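Local coordinates for protein probable AP endonuclease (African swine fever virus, PDB 6KI3) that probably cleaves DNA on the 5' side of apurinic or apyrimidinic sites, using three bound zinc ions, with a proofreading 3'-5' exonuclease activity as well, at residues V81-Y86 with G116-L121; D88-R93 with H100-E105; V143-T148 with H219-L224. One frame throughout, in Å; residues are numbered along the deposited sequence.

Contact 1: residues V81-Y86 with G116-L121; sequences VAHGTY and GLVLHL. With ZN (zinc ion), chain K; nucleotides of chain D; nucleotides of chain B; nucleotides of chain C.
His83 and His120 meet at the zinc of chain K. NE2 of His83 lies 2.2 Å from the zinc, and NE2 of His120 lies 2.1 Å from it. The two NE2 atoms are close because they share this metal. The rings cross almost at right angles, with planes 83° apart. OP1 of the abasic-site analogue 3DR1 of chain C takes a third place, 2.0 Å from the zinc, and Glu147 supplies the fourth ligand.

A second shell fixes the His83 ring. Its CG is anti to the backbone N (chi1 -165°). ND1 donates a hydrogen bond to a lone pair of Gly84 O, 2.7 Å away and close to the ring plane. This bond sets the rotation of the ring and probably makes NE2 a better zinc ligand. CG1 of Val118 lies over one face of the same ring. C2 of DC9 of chain B lies over one face of the Tyr86 ring, toward its rim, while Tyr86 CB packs on the base of DG10 of chain D.

Backbone bonds hold the two strands side by side. Ala82 N bonds to Gly116 O at 2.9 Å, and Val118 N returns a bond to Ala82 O. Gly84 N reaches Val118 O at 2.8 Å, just past the end of strand 79-83. On one face of the sheet Ala82 CB meets Leu117 CD1 at 3.8 Å; on the other Val81 CG2 meets Val118 CG2. The strands are parallel neighbours of a beta-alpha-beta unit in a TIM barrel, with zinc ligands at their C-terminal ends, as in the endonuclease IV family.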
loop_
_atom_site.group_PDB
_atom_site.type_symbol
_atom_site.label_atom_id
_atom_site.label_comp_id
_atom_site.label_asym_id
_atom_site.label_seq_id
_atom_site.Cartn_x
_atom_site.Cartn_y
_atom_site.Cartn_z
ATOM N N VAL A 81 6.875 -3.269 3.523
ATOM C CA VAL A 81 6.510 -1.890 3.813
ATOM C C VAL A 81 5.618 -1.892 5.046
ATOM O O VAL A 81 4.837 -2.822 5.273
ATOM C CB VAL A 81 5.810 -1.210 2.612
ATOM C CG1 VAL A 81 4.465 -1.867 2.316
ATOM C CG2 VAL A 81 5.648 0.286 2.849
ATOM N N ALA A 82 5.763 -0.857 5.863
ATOM C CA ALA A 82 4.947 -0.689 7.056
ATOM C C ALA A 82 3.834 0.305 6.760
ATOM O O ALA A 82 4.077 1.356 6.161
ATOM C CB ALA A 82 5.791 -0.206 8.237
ATOM N N HIS A 83 2.615 -0.036 7.163
ATOM C CA HIS A 83 1.500 0.894 7.067
ATOM C C HIS A 83 1.427 1.698 8.357
ATOM O O HIS A 83 1.432 1.126 9.453
ATOM C CB HIS A 83 0.184 0.158 6.817
ATOM C CG HIS A 83 -0.928 1.049 6.357
ATOM N ND1 HIS A 83 -1.355 2.142 7.081
ATOM C CD2 HIS A 83 -1.704 1.008 5.248
ATOM C CE1 HIS A 83 -2.343 2.736 6.436
ATOM N NE2 HIS A 83 -2.575 2.067 5.321
ATOM N N GLY A 84 1.384 3.020 8.225
ATOM C CA GLY A 84 1.294 3.867 9.393
ATOM C C GLY A 84 -0.043 3.736 10.092
ATOM O O GLY A 84 -1.024 3.229 9.545
ATOM N N THR A 85 -0.075 4.197 11.339
ATOM C CA THR A 85 -1.322 4.206 12.083
ATOM C C THR A 85 -2.292 5.211 11.472
ATOM O O THR A 85 -1.914 6.090 10.692
ATOM C CB THR A 85 -1.080 4.553 13.551
ATOM O OG1 THR A 85 -0.808 5.955 13.670
ATOM C CG2 THR A 85 0.103 3.770 14.094
ATOM N N TYR A 86 -3.566 5.072 11.837
ATOM C CA TYR A 86 -4.572 6.013 11.366
ATOM C C TYR A 86 -4.445 7.379 12.029
ATOM O O TYR A 86 -5.094 8.328 11.577
ATOM C CB TYR A 86 -5.970 5.438 11.598
ATOM C CG TYR A 86 -6.198 4.121 10.889
ATOM C CD1 TYR A 86 -5.580 3.852 9.675
ATOM C CD2 TYR A 86 -7.019 3.144 11.437
ATOM C CE1 TYR A 86 -5.778 2.653 9.022
ATOM C CE2 TYR A 86 -7.223 1.940 10.791
ATOM C CZ TYR A 86 -6.600 1.700 9.583
ATOM O OH TYR A 86 -6.793 0.505 8.929
ATOM N N GLY A 116 9.606 1.170 3.615
ATOM C CA GLY A 116 8.867 2.419 3.622
ATOM C C GLY A 116 7.753 2.424 4.643
ATOM O O GLY A 116 7.496 1.432 5.331
ATOM N N LEU A 117 7.088 3.577 4.729
ATOM C CA LEU A 117 5.961 3.786 5.628
ATOM C C LEU A 117 4.842 4.479 4.866
ATOM O O LEU A 117 5.057 5.541 4.274
ATOM C CB LEU A 117 6.365 4.621 6.848
ATOM C CG LEU A 117 5.312 4.769 7.948
ATOM C CD1 LEU A 117 5.123 3.458 8.696
ATOM C CD2 LEU A 117 5.683 5.890 8.908
ATOM N N VAL A 118 3.654 3.882 4.885
ATOM C CA VAL A 118 2.502 4.417 4.170
ATOM C C VAL A 118 1.738 5.363 5.086
ATOM O O VAL A 118 1.347 4.987 6.198
ATOM C CB VAL A 118 1.590 3.286 3.667
ATOM C CG1 VAL A 118 0.394 3.863 2.922
ATOM C CG2 VAL A 118 2.369 2.328 2.778
ATOM N N LEU A 119 1.523 6.589 4.620
ATOM C CA LEU A 119 0.685 7.560 5.304
ATOM C C LEU A 119 -0.475 7.948 4.398
ATOM O O LEU A 119 -0.337 7.996 3.172
ATOM C CB LEU A 119 1.477 8.813 5.706
ATOM C CG LEU A 119 2.643 8.609 6.677
ATOM C CD1 LEU A 119 3.192 9.947 7.155
ATOM C CD2 LEU A 119 2.220 7.745 7.854
ATOM N N HIS A 120 -1.623 8.220 5.012
ATOM C CA HIS A 120 -2.833 8.549 4.271
ATOM C C HIS A 120 -2.893 10.043 3.991
ATOM O O HIS A 120 -2.777 10.860 4.909
ATOM C CB HIS A 120 -4.075 8.109 5.044
ATOM C CG HIS A 120 -4.321 6.635 4.995
ATOM N ND1 HIS A 120 -5.404 6.039 5.604
ATOM C CD2 HIS A 120 -3.623 5.635 4.406
ATOM C CE1 HIS A 120 -5.362 4.736 5.393
ATOM N NE2 HIS A 120 -4.291 4.465 4.668
ATOM N N LEU A 121 -3.075 10.391 2.721
ATOM C CA LEU A 121 -3.281 11.782 2.353
ATOM C C LEU A 121 -4.606 12.281 2.911
ATOM O O LEU A 121 -5.595 11.546 2.960
ATOM C CB LEU A 121 -3.261 11.943 0.834
ATOM C CG LEU A 121 -1.907 11.819 0.138
ATOM C CD1 LEU A 121 -2.090 11.804 -1.369
ATOM C CD2 LEU A 121 -0.995 12.960 0.558
HETATM ZN ZN ZN K . -3.917 2.594 3.707
ATOM P P DG D 10 -7.059 12.172 17.660
ATOM O OP1 DG D 10 -7.241 13.611 17.368
ATOM O OP2 DG D 10 -8.202 11.370 18.152
ATOM O "O5'" DG D 10 -6.484 11.454 16.354
ATOM C "C5'" DG D 10 -5.377 12.020 15.665
ATOM C "C4'" DG D 10 -5.686 12.184 14.187
ATOM O "O4'" DG D 10 -6.022 10.896 13.615
ATOM C "C3'" DG D 10 -6.857 13.101 13.864
ATOM O "O3'" DG D 10 -6.621 13.754 12.626
ATOM C "C2'" DG D 10 -8.033 12.130 13.774
ATOM C "C1'" DG D 10 -7.374 10.883 13.192
ATOM N N9 DG D 10 -7.979 9.634 13.649
ATOM C C8 DG D 10 -8.242 9.268 14.947
ATOM N N7 DG D 10 -8.779 8.085 15.054
ATOM C C5 DG D 10 -8.879 7.636 13.744
ATOM C C6 DG D 10 -9.384 6.417 13.233
ATOM O O6 DG D 10 -9.861 5.461 13.859
ATOM N N1 DG D 10 -9.299 6.365 11.844
ATOM C C2 DG D 10 -8.789 7.366 11.050
ATOM N N2 DG D 10 -8.789 7.133 9.729
ATOM N N3 DG D 10 -8.310 8.511 11.515
ATOM C C4 DG D 10 -8.387 8.577 12.866
ATOM P P DC B 9 -13.938 -1.894 6.991
ATOM O OP1 DC B 9 -14.036 -2.577 5.722
ATOM O OP2 DC B 9 -13.838 -2.666 8.206
ATOM O "O5'" DC B 9 -12.704 -0.924 6.885
ATOM C "C5'" DC B 9 -12.574 -0.128 5.725
ATOM C "C4'" DC B 9 -11.426 0.837 5.849
ATOM O "O4'" DC B 9 -11.717 1.813 6.853
ATOM C "C3'" DC B 9 -10.098 0.234 6.267
ATOM O "O3'" DC B 9 -9.373 -0.104 5.097
ATOM C "C2'" DC B 9 -9.408 1.392 6.959
ATOM C "C1'" DC B 9 -10.519 2.371 7.315
ATOM N N1 DC B 9 -10.658 2.570 8.745
ATOM C C2 DC B 9 -10.205 3.753 9.318
ATOM O O2 DC B 9 -9.716 4.617 8.591
ATOM N N3 DC B 9 -10.342 3.938 10.643
ATOM C C4 DC B 9 -10.879 2.981 11.395
ATOM N N4 DC B 9 -10.965 3.192 12.699
ATOM C C5 DC B 9 -11.345 1.760 10.838
ATOM C C6 DC B 9 -11.209 1.594 9.523
ATOM O "O5'" 3DR C 1 -6.557 -0.333 4.037
ATOM P P 3DR C 1 -6.756 1.167 3.491
ATOM O OP1 3DR C 1 -5.753 1.973 4.280
ATOM O OP2 3DR C 1 -6.448 1.044 2.021
ATOM O OP3 3DR C 1 -8.193 1.496 3.814
ATOM C "C2'" 3DR C 1 -4.662 -3.339 6.650
ATOM C "C5'" 3DR C 1 -6.354 -0.596 5.423
ATOM C "C4'" 3DR C 1 -6.471 -2.098 5.644
ATOM O "O4'" 3DR C 1 -5.747 -2.778 4.616
ATOM C "C1'" 3DR C 1 -4.803 -3.692 5.176
ATOM C "C3'" 3DR C 1 -5.897 -2.528 6.983
ATOM O "O3'" 3DR C 1 -6.838 -3.377 7.641
#

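Contact 2: residues D88-R93 with H100-E105; sequences DVPWSR and HFIQQE. With nucleotides of chain D.
This is a short-range packing contact between a loop and the helix that follows it, on the outer side of the barrel wall. Residues 88-93 lie in the loop after strand 79-83, and residues 100-105 lie on helix 96-112. Asp88 carries most of the contact. Its CG is anti to the carbonyl carbon (chi1 -68°), which sends the carboxylate to the helix.

There it meets Glu105 tip to tip. Asp88 OD2 and Glu105 OE1 are 2.8 Å apart, and the carboxylate planes are turned 55° from each other. Both groups are buried. Two like charges this close would repel, which may raise the pKa of one of the carboxylates. Asp88 OD2 also receives a weak hydrogen bond from Thr85 N.

The other oxygen, Asp88 OD1, lies at the edge of the Phe101 ring, 3.6 Å from CD2 and near the ring plane. Ile102 runs alongside Asp88 in the opposite direction. Its CG1 is 3.5 Å from Asp88 OD1, and its CD1 goes on to touch Pro90 CG at 3.6 Å.

In the TIM barrel this is the beta-to-alpha part of a beta-alpha-beta unit. Ile102 and Glu105 also pack on Leu117 of strand 116-120, which seats the helix against the sheet.

Pro90 belongs to a type I beta turn from Val89 to Ser92. Val89 O accepts two bonds from Ser92: one from N, the other from OG at 2.9 Å, nearly along the C=O axis. Val89 CG1 and Pro90 CD lie over one face of the Trp91 ring, toward its rim. Val89 CG2 faces the bound DNA, 3.6 Å from O3' of DG10 of chain D.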
loop_
_atom_site.group_PDB
_atom_site.type_symbol
_atom_site.label_atom_id
_atom_site.label_comp_id
_atom_site.label_asym_id
_atom_site.label_seq_id
_atom_site.Cartn_x
_atom_site.Cartn_y
_atom_site.Cartn_z
ATOM N N ASP A 88 -1.547 9.003 12.161
ATOM C CA ASP A 88 -0.353 9.630 11.594
ATOM C C ASP A 88 -0.765 10.706 10.589
ATOM O O ASP A 88 -0.576 10.590 9.376
ATOM C CB ASP A 88 0.546 8.581 10.955
ATOM C CG ASP A 88 1.168 7.645 11.973
ATOM O OD1 ASP A 88 1.279 8.036 13.154
ATOM O OD2 ASP A 88 1.551 6.520 11.589
ATOM N N VAL A 89 -1.339 11.778 11.123
ATOM C CA VAL A 89 -1.766 12.917 10.315
ATOM C C VAL A 89 -0.831 14.085 10.612
ATOM O O VAL A 89 -1.083 14.857 11.547
ATOM C CB VAL A 89 -3.232 13.283 10.597
ATOM C CG1 VAL A 89 -3.752 14.245 9.541
ATOM C CG2 VAL A 89 -4.090 12.025 10.656
ATOM N N PRO A 90 0.252 14.254 9.846
ATOM C CA PRO A 90 1.247 15.280 10.197
ATOM C C PRO A 90 0.754 16.705 10.019
ATOM O O PRO A 90 1.388 17.628 10.545
ATOM C CB PRO A 90 2.419 14.982 9.247
ATOM C CG PRO A 90 2.123 13.635 8.644
ATOM C CD PRO A 90 0.640 13.495 8.648
ATOM N N TRP A 91 -0.344 16.917 9.298
ATOM C CA TRP A 91 -0.874 18.250 9.049
ATOM C C TRP A 91 -2.055 18.593 9.947
ATOM O O TRP A 91 -2.725 19.604 9.712
ATOM C CB TRP A 91 -1.276 18.387 7.580
ATOM C CG TRP A 91 -1.970 17.178 7.040
ATOM C CD1 TRP A 91 -3.304 16.898 7.108
ATOM C CD2 TRP A 91 -1.363 16.077 6.353
ATOM N NE1 TRP A 91 -3.566 15.693 6.502
ATOM C CE2 TRP A 91 -2.390 15.168 6.031
ATOM C CE3 TRP A 91 -0.051 15.775 5.976
ATOM C CZ2 TRP A 91 -2.146 13.977 5.352
ATOM C CZ3 TRP A 91 0.189 14.591 5.301
ATOM C CH2 TRP A 91 -0.852 13.708 4.996
ATOM N N SER A 92 -2.330 17.780 10.964
ATOM C CA SER A 92 -3.396 18.099 11.898
ATOM C C SER A 92 -2.999 19.297 12.761
ATOM O O SER A 92 -1.836 19.711 12.805
ATOM C CB SER A 92 -3.728 16.886 12.769
ATOM O OG SER A 92 -2.583 16.412 13.456
ATOM N N ARG A 93 -3.992 19.864 13.447
ATOM C CA ARG A 93 -3.772 21.033 14.292
ATOM C C ARG A 93 -2.769 20.721 15.395
ATOM O O ARG A 93 -1.623 21.183 15.350
ATOM C CB ARG A 93 -5.093 21.516 14.895
ATOM N N HIS A 100 6.011 13.382 15.980
ATOM C CA HIS A 100 7.063 12.690 16.716
ATOM C C HIS A 100 6.865 11.180 16.673
ATOM O O HIS A 100 7.838 10.421 16.600
ATOM C CB HIS A 100 7.111 13.182 18.160
ATOM C CG HIS A 100 8.088 12.435 19.011
ATOM N ND1 HIS A 100 7.722 11.359 19.789
ATOM C CD2 HIS A 100 9.420 12.598 19.193
ATOM C CE1 HIS A 100 8.785 10.894 20.418
ATOM N NE2 HIS A 100 9.829 11.628 20.076
ATOM N N PHE A 101 5.610 10.723 16.715
ATOM C CA PHE A 101 5.343 9.290 16.649
ATOM C C PHE A 101 5.730 8.717 15.291
ATOM O O PHE A 101 6.273 7.609 15.210
ATOM C CB PHE A 101 3.870 9.016 16.949
ATOM C CG PHE A 101 3.544 7.558 17.089
ATOM C CD1 PHE A 101 3.776 6.898 18.283
ATOM C CD2 PHE A 101 3.008 6.847 16.027
ATOM C CE1 PHE A 101 3.481 5.555 18.418
ATOM C CE2 PHE A 101 2.710 5.505 16.156
ATOM C CZ PHE A 101 2.946 4.858 17.354
ATOM N N ILE A 102 5.455 9.457 14.213
ATOM C CA ILE A 102 5.897 9.037 12.885
ATOM C C ILE A 102 7.415 8.943 12.834
ATOM O O ILE A 102 7.971 8.077 12.148
ATOM C CB ILE A 102 5.354 10.006 11.815
ATOM C CG1 ILE A 102 3.825 10.028 11.844
ATOM C CG2 ILE A 102 5.856 9.625 10.427
ATOM C CD1 ILE A 102 3.218 11.016 10.881
ATOM N N GLN A 103 8.109 9.815 13.570
ATOM C CA GLN A 103 9.565 9.774 13.587
ATOM C C GLN A 103 10.084 8.482 14.203
ATOM O O GLN A 103 11.122 7.965 13.770
ATOM C CB GLN A 103 10.116 10.983 14.341
ATOM C CG GLN A 103 11.565 11.293 14.019
ATOM C CD GLN A 103 11.769 11.644 12.558
ATOM O OE1 GLN A 103 10.912 12.266 11.931
ATOM N NE2 GLN A 103 12.909 11.242 12.006
ATOM N N GLN A 104 9.358 7.957 15.178
ATOM C CA GLN A 104 9.699 6.694 15.798
ATOM C C GLN A 104 9.555 5.531 14.839
ATOM O O GLN A 104 10.407 4.716 14.757
ATOM C CB GLN A 104 8.849 6.442 17.030
ATOM C CG GLN A 104 8.787 7.598 17.985
ATOM C CD GLN A 104 7.942 7.334 19.193
ATOM O OE1 GLN A 104 7.156 8.178 19.597
ATOM N NE2 GLN A 104 8.104 6.168 19.795
ATOM N N GLU A 105 8.468 5.507 14.094
ATOM C CA GLU A 105 8.206 4.450 13.122
ATOM C C GLU A 105 9.255 4.444 12.017
ATOM O O GLU A 105 9.779 3.387 11.648
ATOM C CB GLU A 105 6.805 4.617 12.534
ATOM C CG GLU A 105 5.677 4.235 13.478
ATOM C CD GLU A 105 4.313 4.591 12.922
ATOM O OE1 GLU A 105 3.992 5.796 12.864
ATOM O OE2 GLU A 105 3.566 3.668 12.534
ATOM P P DG D 10 -7.059 12.172 17.660
ATOM O OP1 DG D 10 -7.241 13.611 17.368
ATOM O OP2 DG D 10 -8.202 11.370 18.152
ATOM O "O5'" DG D 10 -6.484 11.454 16.354
ATOM C "C5'" DG D 10 -5.377 12.020 15.665
ATOM C "C4'" DG D 10 -5.686 12.184 14.187
ATOM O "O4'" DG D 10 -6.022 10.896 13.615
ATOM C "C3'" DG D 10 -6.857 13.101 13.864
ATOM O "O3'" DG D 10 -6.621 13.754 12.626
ATOM C "C2'" DG D 10 -8.033 12.130 13.774
ATOM C "C1'" DG D 10 -7.374 10.883 13.192
ATOM N N9 DG D 10 -7.979 9.634 13.649
ATOM C C8 DG D 10 -8.242 9.268 14.947
ATOM N N7 DG D 10 -8.779 8.085 15.054
ATOM C C5 DG D 10 -8.879 7.636 13.744
ATOM C C6 DG D 10 -9.384 6.417 13.233
ATOM O O6 DG D 10 -9.861 5.461 13.859
ATOM N N1 DG D 10 -9.299 6.365 11.844
ATOM C C2 DG D 10 -8.789 7.366 11.050
ATOM N N2 DG D 10 -8.789 7.133 9.729
ATOM N N3 DG D 10 -8.310 8.511 11.515
ATOM C C4 DG D 10 -8.387 8.577 12.866
#

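Contact 3: residues V143-T148 with H219-L224; sequences VIYLET and HIMFHL. With ZN (zinc ion), chain J; ZN (zinc ion), chain K; nucleotides of chain C.
Tyr145 lays one ring face against the side chain of Met221. Met221 SD sits 3.8 Å from the centroid of the Tyr145 ring and 18° off its normal, a Met-aromatic contact. Met221 CG adds a CH-pi contact over the same face, nearest Tyr145 CD1 at 3.6 Å. Val143 CG1 covers the opposite face of the tyrosine, over its centre. Tyr145 OH donates a hydrogen bond to a water 3.0 Å away, and this water in turn donates to Ile220 O.

The two strands are not paired with each other. Strand 179-184 lies between them in the TIM barrel sheet, and the side chains meet inside the barrel. At the C-terminal ends of the strands, Glu147 and His223 reach the zinc site.

The extended Glu147 side chain bridges two zincs there. Its OE1 binds the zinc of chain J at 2.1 Å, and its OE2 binds that of chain K at 2.1 Å. His223 ND1 binds the chain J zinc at 2.3 Å, with Glu147 OE1 at its ring edge. Asp184, Glu276 and OP2 of 3DR1 of chain C complete that site. Gln48 OE1 holds His223 NE2 by a hydrogen bond.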
loop_
_atom_site.group_PDB
_atom_site.type_symbol
_atom_site.label_atom_id
_atom_site.label_comp_id
_atom_site.label_asym_id
_atom_site.label_seq_id
_atom_site.Cartn_x
_atom_site.Cartn_y
_atom_site.Cartn_z
ATOM N N VAL A 143 11.192 5.228 2.618
ATOM C CA VAL A 143 10.418 6.154 1.798
ATOM C C VAL A 143 9.030 6.308 2.402
ATOM O O VAL A 143 8.362 5.313 2.706
ATOM C CB VAL A 143 10.328 5.662 0.344
ATOM C CG1 VAL A 143 9.344 6.512 -0.447
ATOM C CG2 VAL A 143 11.700 5.679 -0.308
ATOM N N ILE A 144 8.592 7.552 2.574
ATOM C CA ILE A 144 7.218 7.826 2.982
ATOM C C ILE A 144 6.341 7.733 1.737
ATOM O O ILE A 144 6.463 8.547 0.819
ATOM C CB ILE A 144 7.087 9.197 3.654
ATOM C CG1 ILE A 144 7.952 9.264 4.915
ATOM C CG2 ILE A 144 5.632 9.485 3.991
ATOM C CD1 ILE A 144 7.803 10.559 5.685
ATOM N N TYR A 145 5.460 6.735 1.700
ATOM C CA TYR A 145 4.550 6.529 0.578
ATOM C C TYR A 145 3.216 7.191 0.903
ATOM O O TYR A 145 2.505 6.754 1.813
ATOM C CB TYR A 145 4.364 5.041 0.287
ATOM C CG TYR A 145 5.554 4.387 -0.376
ATOM C CD1 TYR A 145 5.744 4.479 -1.749
ATOM C CD2 TYR A 145 6.482 3.669 0.367
ATOM C CE1 TYR A 145 6.827 3.881 -2.363
ATOM C CE2 TYR A 145 7.570 3.066 -0.238
ATOM C CZ TYR A 145 7.737 3.175 -1.603
ATOM O OH TYR A 145 8.816 2.578 -2.212
ATOM N N LEU A 146 2.878 8.241 0.159
ATOM C CA LEU A 146 1.603 8.923 0.338
ATOM C C LEU A 146 0.522 8.176 -0.435
ATOM O O LEU A 146 0.616 8.028 -1.659
ATOM C CB LEU A 146 1.702 10.374 -0.126
ATOM C CG LEU A 146 2.767 11.219 0.577
ATOM C CD1 LEU A 146 2.715 12.660 0.098
ATOM C CD2 LEU A 146 2.603 11.143 2.087
ATOM N N GLU A 147 -0.499 7.706 0.276
ATOM C CA GLU A 147 -1.528 6.867 -0.321
ATOM C C GLU A 147 -2.683 7.710 -0.843
ATOM O O GLU A 147 -3.084 8.695 -0.217
ATOM C CB GLU A 147 -2.046 5.845 0.694
ATOM C CG GLU A 147 -3.077 4.880 0.125
ATOM C CD GLU A 147 -3.486 3.804 1.110
ATOM O OE1 GLU A 147 -4.394 3.014 0.781
ATOM O OE2 GLU A 147 -2.900 3.744 2.211
ATOM N N THR A 148 -3.208 7.316 -1.997
ATOM C CA THR A 148 -4.398 7.944 -2.553
ATOM C C THR A 148 -5.575 7.731 -1.606
ATOM O O THR A 148 -5.927 6.576 -1.320
ATOM C CB THR A 148 -4.718 7.365 -3.929
ATOM O OG1 THR A 148 -4.871 5.943 -3.827
ATOM C CG2 THR A 148 -3.599 7.676 -4.914
ATOM N N HIS A 219 9.603 5.299 -7.157
ATOM C CA HIS A 219 8.986 5.694 -5.896
ATOM C C HIS A 219 7.471 5.523 -5.934
ATOM O O HIS A 219 6.726 6.319 -5.360
ATOM C CB HIS A 219 9.345 7.137 -5.548
ATOM C CG HIS A 219 10.760 7.316 -5.095
ATOM N ND1 HIS A 219 11.844 6.997 -5.885
ATOM C CD2 HIS A 219 11.271 7.787 -3.931
ATOM C CE1 HIS A 219 12.959 7.261 -5.229
ATOM N NE2 HIS A 219 12.639 7.740 -4.041
ATOM N N ILE A 220 6.995 4.483 -6.617
ATOM C CA ILE A 220 5.568 4.213 -6.750
ATOM C C ILE A 220 5.301 2.776 -6.323
ATOM O O ILE A 220 5.967 1.849 -6.798
ATOM C CB ILE A 220 5.069 4.450 -8.188
ATOM C CG1 ILE A 220 5.164 5.934 -8.554
ATOM C CG2 ILE A 220 3.642 3.953 -8.346
ATOM C CD1 ILE A 220 4.625 6.264 -9.934
ATOM N N MET A 221 4.336 2.597 -5.422
ATOM C CA MET A 221 3.863 1.284 -5.008
ATOM C C MET A 221 2.350 1.230 -5.180
ATOM O O MET A 221 1.688 2.254 -5.363
ATOM C CB MET A 221 4.250 0.971 -3.556
ATOM C CG MET A 221 3.517 1.808 -2.525
ATOM S SD MET A 221 3.836 1.249 -0.843
ATOM C CE MET A 221 2.959 -0.312 -0.833
ATOM N N PHE A 222 1.797 0.020 -5.110
ATOM C CA PHE A 222 0.392 -0.195 -5.426
ATOM C C PHE A 222 -0.300 -1.040 -4.368
ATOM O O PHE A 222 0.281 -1.988 -3.830
ATOM C CB PHE A 222 0.231 -0.869 -6.790
ATOM C CG PHE A 222 0.444 0.056 -7.945
ATOM C CD1 PHE A 222 1.708 0.242 -8.474
ATOM C CD2 PHE A 222 -0.621 0.747 -8.498
ATOM C CE1 PHE A 222 1.906 1.096 -9.536
ATOM C CE2 PHE A 222 -0.430 1.605 -9.563
ATOM C CZ PHE A 222 0.836 1.779 -10.082
ATOM N N HIS A 223 -1.549 -0.682 -4.085
ATOM C CA HIS A 223 -2.483 -1.515 -3.336
ATOM C C HIS A 223 -3.510 -2.041 -4.333
ATOM O O HIS A 223 -4.369 -1.286 -4.800
ATOM C CB HIS A 223 -3.157 -0.728 -2.216
ATOM C CG HIS A 223 -2.250 -0.393 -1.074
ATOM N ND1 HIS A 223 -2.578 0.538 -0.112
ATOM C CD2 HIS A 223 -1.030 -0.872 -0.733
ATOM C CE1 HIS A 223 -1.598 0.622 0.770
ATOM N NE2 HIS A 223 -0.646 -0.222 0.415
ATOM N N LEU A 224 -3.413 -3.326 -4.669
ATOM C CA LEU A 224 -4.299 -3.944 -5.658
ATOM C C LEU A 224 -5.562 -4.410 -4.946
ATOM O O LEU A 224 -5.643 -5.532 -4.445
ATOM C CB LEU A 224 -3.599 -5.094 -6.370
ATOM C CG LEU A 224 -2.352 -4.737 -7.180
ATOM C CD1 LEU A 224 -1.899 -5.922 -8.021
ATOM C CD2 LEU A 224 -2.607 -3.518 -8.053
HETATM ZN ZN ZN J . -4.559 0.896 1.077
HETATM ZN ZN ZN K . -3.917 2.594 3.707
ATOM O "O5'" 3DR C 1 -6.557 -0.333 4.037
ATOM P P 3DR C 1 -6.756 1.167 3.491
ATOM O OP1 3DR C 1 -5.753 1.973 4.280
ATOM O OP2 3DR C 1 -6.448 1.044 2.021
ATOM O OP3 3DR C 1 -8.193 1.496 3.814
ATOM C "C2'" 3DR C 1 -4.662 -3.339 6.650
ATOM C "C5'" 3DR C 1 -6.354 -0.596 5.423
ATOM C "C4'" 3DR C 1 -6.471 -2.098 5.644
ATOM O "O4'" 3DR C 1 -5.747 -2.778 4.616
ATOM C "C1'" 3DR C 1 -4.803 -3.692 5.176
ATOM C "C3'" 3DR C 1 -5.897 -2.528 6.983
ATOM O "O3'" 3DR C 1 -6.838 -3.377 7.641
HETATM O O HOH W 1 8.667 1.719 -5.044
#

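Contacts 1 and 3 lie in the barrel core; contact 2 is further from the centre but still buried. Contacts 1 and 3 share one sheet, since strands 116-120 and 143-147 are neighbours: Leu117 O and Leu119 O probably accept bonds from Tyr145 N and Glu147 N. Both also hold the zinc of chain K. Contact 1 joins adjacent strands by backbone bonds, whereas contact 3 joins separated strands through side-chain packing, one water and shared zinc. Contact 2, nested in the chain loop closed by contact 1, rests instead on close carboxylates and apolar packing. It touches contact 1 where Leu119 CD2 packs on Asp88 CB and His120 O meets the Trp91 ring.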